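DNA/pantothenate metabolism flavoprotein (Streptomyces sparsogenes DSM 40356, PDB 7CFU) probably catalyses the FMN-dependent oxidative decarboxylation of cysteine at the end of a peptide, as a SpaF-type cysteine decarboxylase of the flavoprotein family. Local coordinates at residues Phe32-Val37 with Ile104-Ala109; Gln60-Met65 with Val79-Asp84; Ala90-Leu95 with Leu124-Leu129. One frame throughout, in Å; residues are numbered along the deposited sequence.

Overall arrangement
Three contacts show how one parallel-sheet flavoprotein subunit serves two FMN sites, both shared with neighbouring subunits. Interactions 1 and 3 are buried, and joined across their segments by packing without polar bonds. The first sets the loop after strand 23-28 against the end of strand 101-107, the third packs helix 91-98 on helix 123-130, and the two lie on opposite sides of the chain's centre. Interaction 2 is only partly buried and differs in kind, with a salt bridge joining helix 59-65 to the loop after helix 67-74. Interactions 1 and 2 share one flavin and meet where A34 packs on M65; interactions 2 and 3 share the other and meet where W82 packs on H92 and A126.

Interaction 1: Phe32-Val37 with Ile104-Ala109. With FMN (flavin mononucleotide), chain Y.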
loop_
_atom_site.group_PDB
_atom_site.type_symbol
_atom_site.label_atom_id
_atom_site.label_comp_id
_atom_site.label_asym_id
_atom_site.label_seq_id
_atom_site.Cartn_x
_atom_site.Cartn_y
_atom_site.Cartn_z
ATOM N N PHE A 32 -1.631 -21.364 23.310
ATOM C CA PHE A 32 -0.385 -21.206 24.068
ATOM C C PHE A 32 0.569 -22.371 23.844
ATOM O O PHE A 32 1.789 -22.188 23.810
ATOM C CB PHE A 32 -0.652 -21.090 25.572
ATOM C CG PHE A 32 -1.209 -19.769 26.009
ATOM C CD1 PHE A 32 -0.410 -18.634 26.019
ATOM C CD2 PHE A 32 -2.509 -19.673 26.464
ATOM C CE1 PHE A 32 -0.913 -17.418 26.440
ATOM C CE2 PHE A 32 -3.022 -18.461 26.888
ATOM C CZ PHE A 32 -2.222 -17.330 26.878
ATOM N N SER A 33 0.036 -23.587 23.745
ATOM C CA SER A 33 0.887 -24.762 23.639
ATOM C C SER A 33 1.546 -24.920 22.278
ATOM O O SER A 33 2.267 -25.907 22.093
ATOM C CB SER A 33 0.083 -26.016 23.976
ATOM O OG SER A 33 -0.248 -26.015 25.353
ATOM N N ALA A 34 1.339 -24.003 21.327
ATOM C CA ALA A 34 2.073 -24.084 20.069
ATOM C C ALA A 34 3.576 -23.906 20.279
ATOM O O ALA A 34 4.357 -24.306 19.414
ATOM C CB ALA A 34 1.551 -23.046 19.070
ATOM N N VAL A 35 3.995 -23.332 21.414
ATOM C CA VAL A 35 5.419 -23.222 21.723
ATOM C C VAL A 35 6.064 -24.589 21.896
ATOM O O VAL A 35 7.293 -24.695 21.877
ATOM C CB VAL A 35 5.666 -22.357 22.984
ATOM C CG1 VAL A 35 5.161 -20.967 22.781
ATOM C CG2 VAL A 35 5.018 -22.986 24.219
ATOM N N ALA A 36 5.266 -25.643 22.079
ATOM C CA ALA A 36 5.801 -26.988 22.223
ATOM C C ALA A 36 6.130 -27.660 20.892
ATOM O O ALA A 36 6.685 -28.763 20.902
ATOM C CB ALA A 36 4.813 -27.856 23.006
ATOM N N VAL A 37 5.815 -27.031 19.754
ATOM C CA VAL A 37 6.020 -27.694 18.459
ATOM C C VAL A 37 7.469 -28.107 18.237
ATOM O O VAL A 37 7.703 -29.243 17.787
ATOM C CB VAL A 37 5.461 -26.821 17.325
ATOM C CG1 VAL A 37 5.996 -27.286 15.982
ATOM C CG2 VAL A 37 3.947 -26.874 17.305
ATOM N N ILE A 104 -3.591 -33.227 15.393
ATOM C CA ILE A 104 -3.895 -31.831 15.666
ATOM C C ILE A 104 -3.329 -31.520 17.045
ATOM O O ILE A 104 -3.871 -31.968 18.065
ATOM C CB ILE A 104 -5.402 -31.560 15.603
ATOM C CG1 ILE A 104 -6.020 -32.243 14.386
ATOM C CG2 ILE A 104 -5.675 -30.066 15.572
ATOM C CD1 ILE A 104 -5.506 -31.712 13.078
ATOM N N LEU A 105 -2.233 -30.759 17.084
ATOM C CA LEU A 105 -1.528 -30.541 18.341
ATOM C C LEU A 105 -0.735 -29.242 18.277
ATOM O O LEU A 105 0.223 -29.143 17.502
ATOM C CB LEU A 105 -0.590 -31.724 18.633
ATOM C CG LEU A 105 0.152 -31.826 19.974
ATOM C CD1 LEU A 105 0.574 -33.273 20.207
ATOM C CD2 LEU A 105 1.366 -30.893 20.080
ATOM N N PRO A 106 -1.071 -28.234 19.088
ATOM C CA PRO A 106 -2.245 -28.209 19.961
ATOM C C PRO A 106 -3.503 -27.883 19.176
ATOM O O PRO A 106 -3.437 -27.208 18.147
ATOM C CB PRO A 106 -1.929 -27.079 20.935
ATOM C CG PRO A 106 -1.120 -26.119 20.095
ATOM C CD PRO A 106 -0.269 -27.002 19.204
ATOM N N ALA A 107 -4.638 -28.366 19.649
ATOM C CA ALA A 107 -5.925 -27.976 19.102
ATOM C C ALA A 107 -6.546 -26.932 20.016
ATOM O O ALA A 107 -6.382 -26.988 21.236
ATOM C CB ALA A 107 -6.855 -29.179 18.956
ATOM N N THR A 108 -7.232 -25.966 19.423
ATOM C CA THR A 108 -7.980 -24.999 20.207
ATOM C C THR A 108 -9.379 -25.529 20.478
ATOM O O THR A 108 -9.849 -26.462 19.822
ATOM C CB THR A 108 -8.086 -23.677 19.463
ATOM O OG1 THR A 108 -8.511 -23.960 18.126
ATOM C CG2 THR A 108 -6.731 -22.954 19.452
ATOM N N ALA A 109 -10.045 -24.923 21.468
ATOM C CA ALA A 109 -11.478 -25.150 21.621
ATOM C C ALA A 109 -12.207 -24.841 20.319
ATOM O O ALA A 109 -13.108 -25.581 19.910
ATOM C CB ALA A 109 -12.032 -24.300 22.768
HETATM N N1 FMN Y . -7.657 -20.840 22.628
HETATM C C2 FMN Y . -7.747 -22.122 23.115
HETATM O O2 FMN Y . -8.772 -22.757 22.924
HETATM N N3 FMN Y . -6.689 -22.692 23.793
HETATM C C4 FMN Y . -5.537 -21.964 24.004
HETATM O O4 FMN Y . -4.600 -22.470 24.619
HETATM C C4A FMN Y . -5.449 -20.662 23.525
HETATM N N5 FMN Y . -4.303 -19.923 23.718
HETATM C C5A FMN Y . -4.213 -18.640 23.218
HETATM C C6 FMN Y . -3.054 -17.911 23.425
HETATM C C7 FMN Y . -2.956 -16.620 22.928
HETATM C C7M FMN Y . -1.691 -15.829 23.148
HETATM C C8 FMN Y . -4.022 -16.053 22.238
HETATM C C8M FMN Y . -3.896 -14.641 21.716
HETATM C C9 FMN Y . -5.192 -16.783 22.035
HETATM C C9A FMN Y . -5.285 -18.079 22.529
HETATM N N10 FMN Y . -6.441 -18.824 22.350
HETATM C C10 FMN Y . -6.514 -20.109 22.831
HETATM C "C1'" FMN Y . -7.605 -18.259 21.604
HETATM C "C2'" FMN Y . -7.533 -18.750 20.168
HETATM O "O2'" FMN Y . -6.293 -18.369 19.587
HETATM C "C3'" FMN Y . -8.740 -18.221 19.394
HETATM O "O3'" FMN Y . -9.907 -18.875 19.849
HETATM C "C4'" FMN Y . -8.584 -18.362 17.872
HETATM O "O4'" FMN Y . -9.721 -17.816 17.227
HETATM C "C5'" FMN Y . -8.423 -19.815 17.463
HETATM O "O5'" FMN Y . -8.059 -19.874 16.097
HETATM P P FMN Y . -7.777 -21.281 15.381
HETATM O O1P FMN Y . -8.235 -21.194 13.944
HETATM O O2P FMN Y . -6.324 -21.575 15.539
HETATM O O3P FMN Y . -8.559 -22.409 16.027
#
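P106 wedges its ring into the backbone of S33 and A34, and this is the tight part of the contact. Its CG lies 3.5 Å from A34 N, while P106 CB and S33 CB meet at 3.8 Å. The cis peptide bond before P106 turns the chain at the end of strand 101-107, with the ring facing the 3-10 turn of 32-35. Farther along the packing slackens: V37 CG2 comes no nearer than 4.4 Å to L105 O, and V35 points away and packs on M69 of a second subunit. At the other end the segments part and the flavin bridges them. F32 N donates to FMN N5 at 3.1 Å, and the F32 ring lies with one face over FMN C6, 3.4 Å from the ring plane. From the other segment A109 N reaches FMN O2 at 2.9 Å in a fairly straight bond (163°). T108 OG1, placed between its backbone N and carbonyl carbon (chi1 49°), accepts from F111 N, capping helix 109-117. T108 OG1 also gives its proton to FMN O3P at 2.6 Å. Two loops at the C-terminal edge of a parallel sheet, gripping isoalloxazine and phosphate, are consistent with the FMN site of the homo-oligomeric flavin-containing cysteine decarboxylases.

Interaction 2: Gln60-Met65 with Val79-Asp84; sequences QARALM and VTDWED. With FMN (flavin mononucleotide), chain Y; FMN (flavin mononucleotide), chain B.
R62 and D81 form the salt bridge that ties helix 59-65 to the loop 79-84. R62 NH1 donates to D81 OD2 at 2.8 Å with an N-H...O angle of 159°. The oxygen sits at the edge of the guanidinium, near its plane, but the donor comes from above the carboxylate plane; the two flat groups are turned 53° apart, so a single N-H carries the bond instead of a side-by-side pair. The arginine runs out extended from the helix and bends only at chi3 (56°), which swings the guanidinium across T80. A second carboxylate organises the loop itself. D84 OD2 takes T80 N at 2.9 Å through its anti lone pair, and D81 N at 3.0 Å from above the carboxylate plane. This probably helps to hold T80 and D81 where they meet the arginine. Packing follows: T80 CG2 lies over the centre of one guanidinium face, 3.6 Å from its plane, while T80 OG1 makes a weak hydrogen bond to M57 O.

Beyond the arginine the two segments diverge toward different cofactors. Q60 NE2 donates to the ribityl O2' of the FMN of chain Y at 2.9 Å, and L64 CD1 touches C7 of the FMN of chain Y at 4.0 Å. W82 instead lays a ring face near the FMN of chain B, its CZ2 3.6 Å from C3'. E83 forms a salt bridge with R68 of a fourth subunit.

The chemistry is that of a charged link at a partly exposed edge. With R62 NH1 also 5.4 Å from D84 OD2, the positive charge probably feels both acids, and the pair ties together two segments that serve separate flavins.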
loop_
_atom_site.group_PDB
_atom_site.type_symbol
_atom_site.label_atom_id
_atom_site.label_comp_id
_atom_site.label_asym_id
_atom_site.label_seq_id
_atom_site.Cartn_x
_atom_site.Cartn_y
_atom_site.Cartn_z
ATOM N N GLN A 60 -4.431 -18.136 12.926
ATOM C CA GLN A 60 -4.092 -17.671 14.265
ATOM C C GLN A 60 -2.769 -18.256 14.749
ATOM O O GLN A 60 -1.947 -17.542 15.336
ATOM C CB GLN A 60 -5.229 -18.013 15.244
ATOM C CG GLN A 60 -4.922 -17.669 16.685
ATOM C CD GLN A 60 -5.108 -16.190 16.995
ATOM O OE1 GLN A 60 -4.941 -15.334 16.123
ATOM N NE2 GLN A 60 -5.476 -15.887 18.239
ATOM N N ALA A 61 -2.541 -19.550 14.516
ATOM C CA ALA A 61 -1.250 -20.136 14.874
ATOM C C ALA A 61 -0.112 -19.407 14.170
ATOM O O ALA A 61 0.908 -19.070 14.786
ATOM C CB ALA A 61 -1.227 -21.624 14.524
ATOM N N ARG A 62 -0.283 -19.135 12.875
ATOM C CA ARG A 62 0.748 -18.420 12.134
ATOM C C ARG A 62 0.992 -17.031 12.712
ATOM O O ARG A 62 2.148 -16.617 12.881
ATOM C CB ARG A 62 0.365 -18.330 10.656
ATOM C CG ARG A 62 1.445 -17.680 9.784
ATOM C CD ARG A 62 1.001 -17.575 8.343
ATOM N NE ARG A 62 -0.255 -16.841 8.239
ATOM C CZ ARG A 62 -0.934 -16.653 7.109
ATOM N NH1 ARG A 62 -0.476 -17.139 5.962
ATOM N NH2 ARG A 62 -2.073 -15.969 7.130
ATOM N N ALA A 63 -0.077 -16.310 13.063
ATOM C CA ALA A 63 0.094 -14.940 13.544
ATOM C C ALA A 63 0.795 -14.894 14.896
ATOM O O ALA A 63 1.531 -13.944 15.180
ATOM C CB ALA A 63 -1.260 -14.240 13.627
ATOM N N LEU A 64 0.616 -15.922 15.717
ATOM C CA LEU A 64 1.240 -15.968 17.030
ATOM C C LEU A 64 2.662 -16.491 16.935
ATOM O O LEU A 64 3.586 -15.904 17.507
ATOM C CB LEU A 64 0.419 -16.858 17.971
ATOM C CG LEU A 64 -0.998 -16.382 18.275
ATOM C CD1 LEU A 64 -1.676 -17.352 19.218
ATOM C CD2 LEU A 64 -0.929 -14.991 18.889
ATOM N N MET A 65 2.849 -17.603 16.223
ATOM C CA MET A 65 4.119 -18.312 16.231
ATOM C C MET A 65 5.069 -17.904 15.101
ATOM O O MET A 65 6.286 -18.043 15.257
ATOM C CB MET A 65 3.859 -19.816 16.148
ATOM C CG MET A 65 3.365 -20.429 17.456
ATOM S SD MET A 65 4.486 -20.269 18.865
ATOM C CE MET A 65 5.981 -21.022 18.202
ATOM N N VAL A 79 1.692 -25.216 5.532
ATOM C CA VAL A 79 0.608 -24.733 4.687
ATOM C C VAL A 79 -0.379 -23.959 5.553
ATOM O O VAL A 79 -0.848 -24.468 6.577
ATOM C CB VAL A 79 -0.088 -25.907 3.978
ATOM C CG1 VAL A 79 -1.336 -25.433 3.245
ATOM C CG2 VAL A 79 0.891 -26.599 3.028
ATOM N N THR A 80 -0.702 -22.727 5.149
ATOM C CA THR A 80 -1.761 -21.988 5.834
ATOM C C THR A 80 -2.832 -21.511 4.866
ATOM O O THR A 80 -4.026 -21.638 5.140
ATOM C CB THR A 80 -1.202 -20.786 6.606
ATOM O OG1 THR A 80 -0.261 -21.239 7.577
ATOM C CG2 THR A 80 -2.332 -20.049 7.320
ATOM N N ASP A 81 -2.425 -20.925 3.752
ATOM C CA ASP A 81 -3.366 -20.451 2.752
ATOM C C ASP A 81 -3.449 -21.435 1.593
ATOM O O ASP A 81 -2.517 -22.198 1.330
ATOM C CB ASP A 81 -2.970 -19.060 2.263
ATOM C CG ASP A 81 -3.138 -18.006 3.340
ATOM O OD1 ASP A 81 -4.270 -17.857 3.843
ATOM O OD2 ASP A 81 -2.140 -17.362 3.714
ATOM N N TRP A 82 -4.595 -21.419 0.915
ATOM C CA TRP A 82 -4.797 -22.261 -0.258
ATOM C C TRP A 82 -3.694 -22.070 -1.296
ATOM O O TRP A 82 -3.319 -23.026 -1.985
ATOM C CB TRP A 82 -6.168 -21.969 -0.853
ATOM C CG TRP A 82 -7.262 -22.219 0.133
ATOM C CD1 TRP A 82 -7.919 -21.289 0.890
ATOM C CD2 TRP A 82 -7.795 -23.490 0.509
ATOM N NE1 TRP A 82 -8.848 -21.900 1.697
ATOM C CE2 TRP A 82 -8.788 -23.254 1.487
ATOM C CE3 TRP A 82 -7.540 -24.805 0.104
ATOM C CZ2 TRP A 82 -9.526 -24.285 2.065
ATOM C CZ3 TRP A 82 -8.271 -25.830 0.681
ATOM C CH2 TRP A 82 -9.256 -25.565 1.649
ATOM N N GLU A 83 -3.152 -20.854 -1.409
ATOM C CA GLU A 83 -2.093 -20.578 -2.373
ATOM C C GLU A 83 -0.824 -21.380 -2.101
ATOM O O GLU A 83 0.043 -21.455 -2.980
ATOM C CB GLU A 83 -1.762 -19.080 -2.392
ATOM C CG GLU A 83 -2.881 -18.175 -2.910
ATOM C CD GLU A 83 -3.921 -17.793 -1.851
ATOM O OE1 GLU A 83 -4.084 -18.522 -0.848
ATOM O OE2 GLU A 83 -4.577 -16.745 -2.032
ATOM N N ASP A 84 -0.679 -21.963 -0.907
ATOM C CA ASP A 84 0.526 -22.734 -0.612
ATOM C C ASP A 84 0.546 -24.089 -1.310
ATOM O O ASP A 84 1.613 -24.702 -1.409
ATOM C CB ASP A 84 0.684 -22.902 0.903
ATOM C CG ASP A 84 0.791 -21.566 1.624
ATOM O OD1 ASP A 84 1.258 -20.604 0.985
ATOM O OD2 ASP A 84 0.409 -21.459 2.814
HETATM N N1 FMN Y . -7.657 -20.840 22.628
HETATM C C2 FMN Y . -7.747 -22.122 23.115
HETATM O O2 FMN Y . -8.772 -22.757 22.924
HETATM N N3 FMN Y . -6.689 -22.692 23.793
HETATM C C4 FMN Y . -5.537 -21.964 24.004
HETATM O O4 FMN Y . -4.600 -22.470 24.619
HETATM C C4A FMN Y . -5.449 -20.662 23.525
HETATM N N5 FMN Y . -4.303 -19.923 23.718
HETATM C C5A FMN Y . -4.213 -18.640 23.218
HETATM C C6 FMN Y . -3.054 -17.911 23.425
HETATM C C7 FMN Y . -2.956 -16.620 22.928
HETATM C C7M FMN Y . -1.691 -15.829 23.148
HETATM C C8 FMN Y . -4.022 -16.053 22.238
HETATM C C8M FMN Y . -3.896 -14.641 21.716
HETATM C C9 FMN Y . -5.192 -16.783 22.035
HETATM C C9A FMN Y . -5.285 -18.079 22.529
HETATM N N10 FMN Y . -6.441 -18.824 22.350
HETATM C C10 FMN Y . -6.514 -20.109 22.831
HETATM C "C1'" FMN Y . -7.605 -18.259 21.604
HETATM C "C2'" FMN Y . -7.533 -18.750 20.168
HETATM O "O2'" FMN Y . -6.293 -18.369 19.587
HETATM C "C3'" FMN Y . -8.740 -18.221 19.394
HETATM O "O3'" FMN Y . -9.907 -18.875 19.849
HETATM C "C4'" FMN Y . -8.584 -18.362 17.872
HETATM O "O4'" FMN Y . -9.721 -17.816 17.227
HETATM C "C5'" FMN Y . -8.423 -19.815 17.463
HETATM O "O5'" FMN Y . -8.059 -19.874 16.097
HETATM P P FMN Y . -7.777 -21.281 15.381
HETATM O O1P FMN Y . -8.235 -21.194 13.944
HETATM O O2P FMN Y . -6.324 -21.575 15.539
HETATM O O3P FMN Y . -8.559 -22.409 16.027
HETATM N N1 FMN B . -14.730 -27.765 -0.633
HETATM C C2 FMN B . -15.872 -28.510 -0.825
HETATM O O2 FMN B . -16.572 -28.803 0.146
HETATM N N3 FMN B . -16.224 -28.922 -2.104
HETATM C C4 FMN B . -15.431 -28.599 -3.196
HETATM O O4 FMN B . -15.741 -28.977 -4.336
HETATM C C4A FMN B . -14.281 -27.843 -3.003
HETATM N N5 FMN B . -13.480 -27.502 -4.080
HETATM C C5A FMN B . -12.346 -26.745 -3.882
HETATM C C6 FMN B . -11.552 -26.401 -4.969
HETATM C C7 FMN B . -10.403 -25.641 -4.775
HETATM C C7M FMN B . -9.536 -25.271 -5.951
HETATM C C8 FMN B . -10.052 -25.218 -3.497
HETATM C C8M FMN B . -8.803 -24.400 -3.317
HETATM C C9 FMN B . -10.848 -25.566 -2.398
HETATM C C9A FMN B . -12.002 -26.327 -2.595
HETATM N N10 FMN B . -12.808 -26.685 -1.520
HETATM C C10 FMN B . -13.939 -27.431 -1.717
HETATM C "C1'" FMN B . -12.476 -26.245 -0.126
HETATM C "C2'" FMN B . -13.296 -24.993 0.153
HETATM O "O2'" FMN B . -12.931 -23.981 -0.779
HETATM C "C3'" FMN B . -13.061 -24.555 1.599
HETATM O "O3'" FMN B . -13.664 -25.470 2.489
HETATM C "C4'" FMN B . -13.587 -23.146 1.851
HETATM O "O4'" FMN B . -13.307 -22.761 3.184
HETATM C "C5'" FMN B . -15.085 -23.061 1.621
HETATM O "O5'" FMN B . -15.396 -21.685 1.639
HETATM P P FMN B . -16.898 -21.167 1.431
HETATM O O1P FMN B . -17.116 -19.905 2.253
HETATM O O2P FMN B . -17.087 -20.887 -0.045
HETATM O O3P FMN B . -17.863 -22.253 1.856
#

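Interaction 3: Ala90-Leu95 with Leu124-Leu129; sequences AAHVAL and LTATVL. With FMN (flavin mononucleotide), chain B.
Helices 91-95 and 124-129 cross at -49° with their axes 8.0 Å apart, drawing H92 CA and T127 CA to within 4.2 Å. In this Rossmann-like fold both helices cover the central parallel sheet, where L95 and T127 rest together on L25 of strand 23-28. The close approach relies on small groups. A126 CB meets H92 CB at 3.7 Å, and T127 OG1 fits against H92 CA at 3.4 Å while its polar need is met by V123 O within its own helix. T127 CG2, the other branch, touches L95 CB at 4.0 Å. H92 takes the crowded rotamer, its ring between backbone N and carbonyl carbon (chi1 63°), and this carries the imidazole past A126 to the flavin. One ring face looks onto FMN C1', V93 CG2 lies over the opposite face, and the W82 ring stands nearly perpendicular. With an alanine here, W82 would probably lose its ring partner and a gap would open beside N10 and C1' of the flavin. The imidazole reaches the cofactor with CE1, 3.4 Å from FMN N10, and A90 CB touches the dimethylbenzene end, 3.6 Å from FMN C8.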
loop_
_atom_site.group_PDB
_atom_site.type_symbol
_atom_site.label_atom_id
_atom_site.label_comp_id
_atom_site.label_asym_id
_atom_site.label_seq_id
_atom_site.Cartn_x
_atom_site.Cartn_y
_atom_site.Cartn_z
ATOM N N ALA A 90 -6.098 -29.175 -4.966
ATOM C CA ALA A 90 -6.412 -28.244 -3.888
ATOM C C ALA A 90 -5.776 -28.731 -2.598
ATOM O O ALA A 90 -5.585 -29.937 -2.413
ATOM C CB ALA A 90 -7.923 -28.102 -3.720
ATOM N N ALA A 91 -5.438 -27.796 -1.708
ATOM C CA ALA A 91 -4.602 -28.129 -0.557
ATOM C C ALA A 91 -5.225 -29.226 0.297
ATOM O O ALA A 91 -4.540 -30.174 0.695
ATOM C CB ALA A 91 -4.337 -26.878 0.283
ATOM N N HIS A 92 -6.528 -29.143 0.556
ATOM C CA HIS A 92 -7.130 -30.089 1.488
ATOM C C HIS A 92 -7.179 -31.499 0.900
ATOM O O HIS A 92 -6.991 -32.483 1.627
ATOM C CB HIS A 92 -8.521 -29.603 1.892
ATOM C CG HIS A 92 -9.488 -29.530 0.750
ATOM N ND1 HIS A 92 -9.218 -28.834 -0.409
ATOM C CD2 HIS A 92 -10.716 -30.071 0.589
ATOM C CE1 HIS A 92 -10.247 -28.942 -1.232
ATOM N NE2 HIS A 92 -11.169 -29.689 -0.651
ATOM N N VAL A 93 -7.420 -31.620 -0.407
ATOM C CA VAL A 93 -7.439 -32.937 -1.045
ATOM C C VAL A 93 -6.038 -33.541 -1.075
ATOM O O VAL A 93 -5.839 -34.713 -0.726
ATOM C CB VAL A 93 -8.036 -32.841 -2.461
ATOM C CG1 VAL A 93 -7.925 -34.175 -3.184
ATOM C CG2 VAL A 93 -9.493 -32.362 -2.405
ATOM N N ALA A 94 -5.041 -32.749 -1.479
ATOM C CA ALA A 94 -3.682 -33.274 -1.569
ATOM C C ALA A 94 -3.160 -33.671 -0.195
ATOM O O ALA A 94 -2.590 -34.754 -0.025
ATOM C CB ALA A 94 -2.754 -32.257 -2.243
ATOM N N LEU A 95 -3.336 -32.804 0.806
ATOM C CA LEU A 95 -2.862 -33.147 2.146
ATOM C C LEU A 95 -3.689 -34.276 2.754
ATOM O O LEU A 95 -3.142 -35.159 3.422
ATOM C CB LEU A 95 -2.880 -31.916 3.045
ATOM C CG LEU A 95 -1.880 -30.837 2.651
ATOM C CD1 LEU A 95 -2.181 -29.551 3.395
ATOM C CD2 LEU A 95 -0.467 -31.309 2.946
ATOM N N LEU A 124 -6.965 -26.135 7.296
ATOM C CA LEU A 124 -6.877 -27.201 8.294
ATOM C C LEU A 124 -8.196 -27.948 8.426
ATOM O O LEU A 124 -8.236 -29.176 8.309
ATOM C CB LEU A 124 -6.466 -26.640 9.651
ATOM C CG LEU A 124 -6.356 -27.714 10.749
ATOM C CD1 LEU A 124 -5.322 -28.775 10.361
ATOM C CD2 LEU A 124 -6.046 -27.120 12.115
ATOM N N THR A 125 -9.293 -27.221 8.650
ATOM C CA THR A 125 -10.554 -27.901 8.922
ATOM C C THR A 125 -11.117 -28.546 7.665
ATOM O O THR A 125 -11.838 -29.544 7.755
ATOM C CB THR A 125 -11.571 -26.937 9.533
ATOM O OG1 THR A 125 -11.754 -25.810 8.668
ATOM C CG2 THR A 125 -11.085 -26.459 10.917
ATOM N N ALA A 126 -10.773 -28.009 6.491
ATOM C CA ALA A 126 -11.124 -28.673 5.242
ATOM C C ALA A 126 -10.332 -29.958 5.071
ATOM O O ALA A 126 -10.856 -30.958 4.569
ATOM C CB ALA A 126 -10.871 -27.740 4.051
ATOM N N THR A 127 -9.066 -29.944 5.481
ATOM C CA THR A 127 -8.245 -31.144 5.393
ATOM C C THR A 127 -8.783 -32.258 6.285
ATOM O O THR A 127 -8.693 -33.436 5.921
ATOM C CB THR A 127 -6.800 -30.792 5.738
ATOM O OG1 THR A 127 -6.336 -29.791 4.819
ATOM C CG2 THR A 127 -5.903 -32.016 5.636
ATOM N N VAL A 128 -9.353 -31.902 7.443
ATOM C CA VAL A 128 -9.983 -32.897 8.313
ATOM C C VAL A 128 -11.052 -33.668 7.546
ATOM O O VAL A 128 -11.100 -34.906 7.584
ATOM C CB VAL A 128 -10.579 -32.215 9.560
ATOM C CG1 VAL A 128 -11.464 -33.192 10.347
ATOM C CG2 VAL A 128 -9.486 -31.632 10.448
ATOM N N LEU A 129 -11.896 -32.952 6.797
ATOM C CA LEU A 129 -12.959 -33.623 6.051
ATOM C C LEU A 129 -12.400 -34.531 4.968
ATOM O O LEU A 129 -13.005 -35.561 4.651
ATOM C CB LEU A 129 -13.909 -32.599 5.428
ATOM C CG LEU A 129 -14.771 -31.777 6.375
ATOM C CD1 LEU A 129 -15.720 -30.885 5.588
ATOM C CD2 LEU A 129 -15.539 -32.705 7.299
HETATM N N1 FMN B . -14.730 -27.765 -0.633
HETATM C C2 FMN B . -15.872 -28.510 -0.825
HETATM O O2 FMN B . -16.572 -28.803 0.146
HETATM N N3 FMN B . -16.224 -28.922 -2.104
HETATM C C4 FMN B . -15.431 -28.599 -3.196
HETATM O O4 FMN B . -15.741 -28.977 -4.336
HETATM C C4A FMN B . -14.281 -27.843 -3.003
HETATM N N5 FMN B . -13.480 -27.502 -4.080
HETATM C C5A FMN B . -12.346 -26.745 -3.882
HETATM C C6 FMN B . -11.552 -26.401 -4.969
HETATM C C7 FMN B . -10.403 -25.641 -4.775
HETATM C C7M FMN B . -9.536 -25.271 -5.951
HETATM C C8 FMN B . -10.052 -25.218 -3.497
HETATM C C8M FMN B . -8.803 -24.400 -3.317
HETATM C C9 FMN B . -10.848 -25.566 -2.398
HETATM C C9A FMN B . -12.002 -26.327 -2.595
HETATM N N10 FMN B . -12.808 -26.685 -1.520
HETATM C C10 FMN B . -13.939 -27.431 -1.717
HETATM C "C1'" FMN B . -12.476 -26.245 -0.126
HETATM C "C2'" FMN B . -13.296 -24.993 0.153
HETATM O "O2'" FMN B . -12.931 -23.981 -0.779
HETATM C "C3'" FMN B . -13.061 -24.555 1.599
HETATM O "O3'" FMN B . -13.664 -25.470 2.489
HETATM C "C4'" FMN B . -13.587 -23.146 1.851
HETATM O "O4'" FMN B . -13.307 -22.761 3.184
HETATM C "C5'" FMN B . -15.085 -23.061 1.621
HETATM O "O5'" FMN B . -15.396 -21.685 1.639
HETATM P P FMN B . -16.898 -21.167 1.431
HETATM O O1P FMN B . -17.116 -19.905 2.253
HETATM O O2P FMN B . -17.087 -20.887 -0.045
HETATM O O3P FMN B . -17.863 -22.253 1.856
#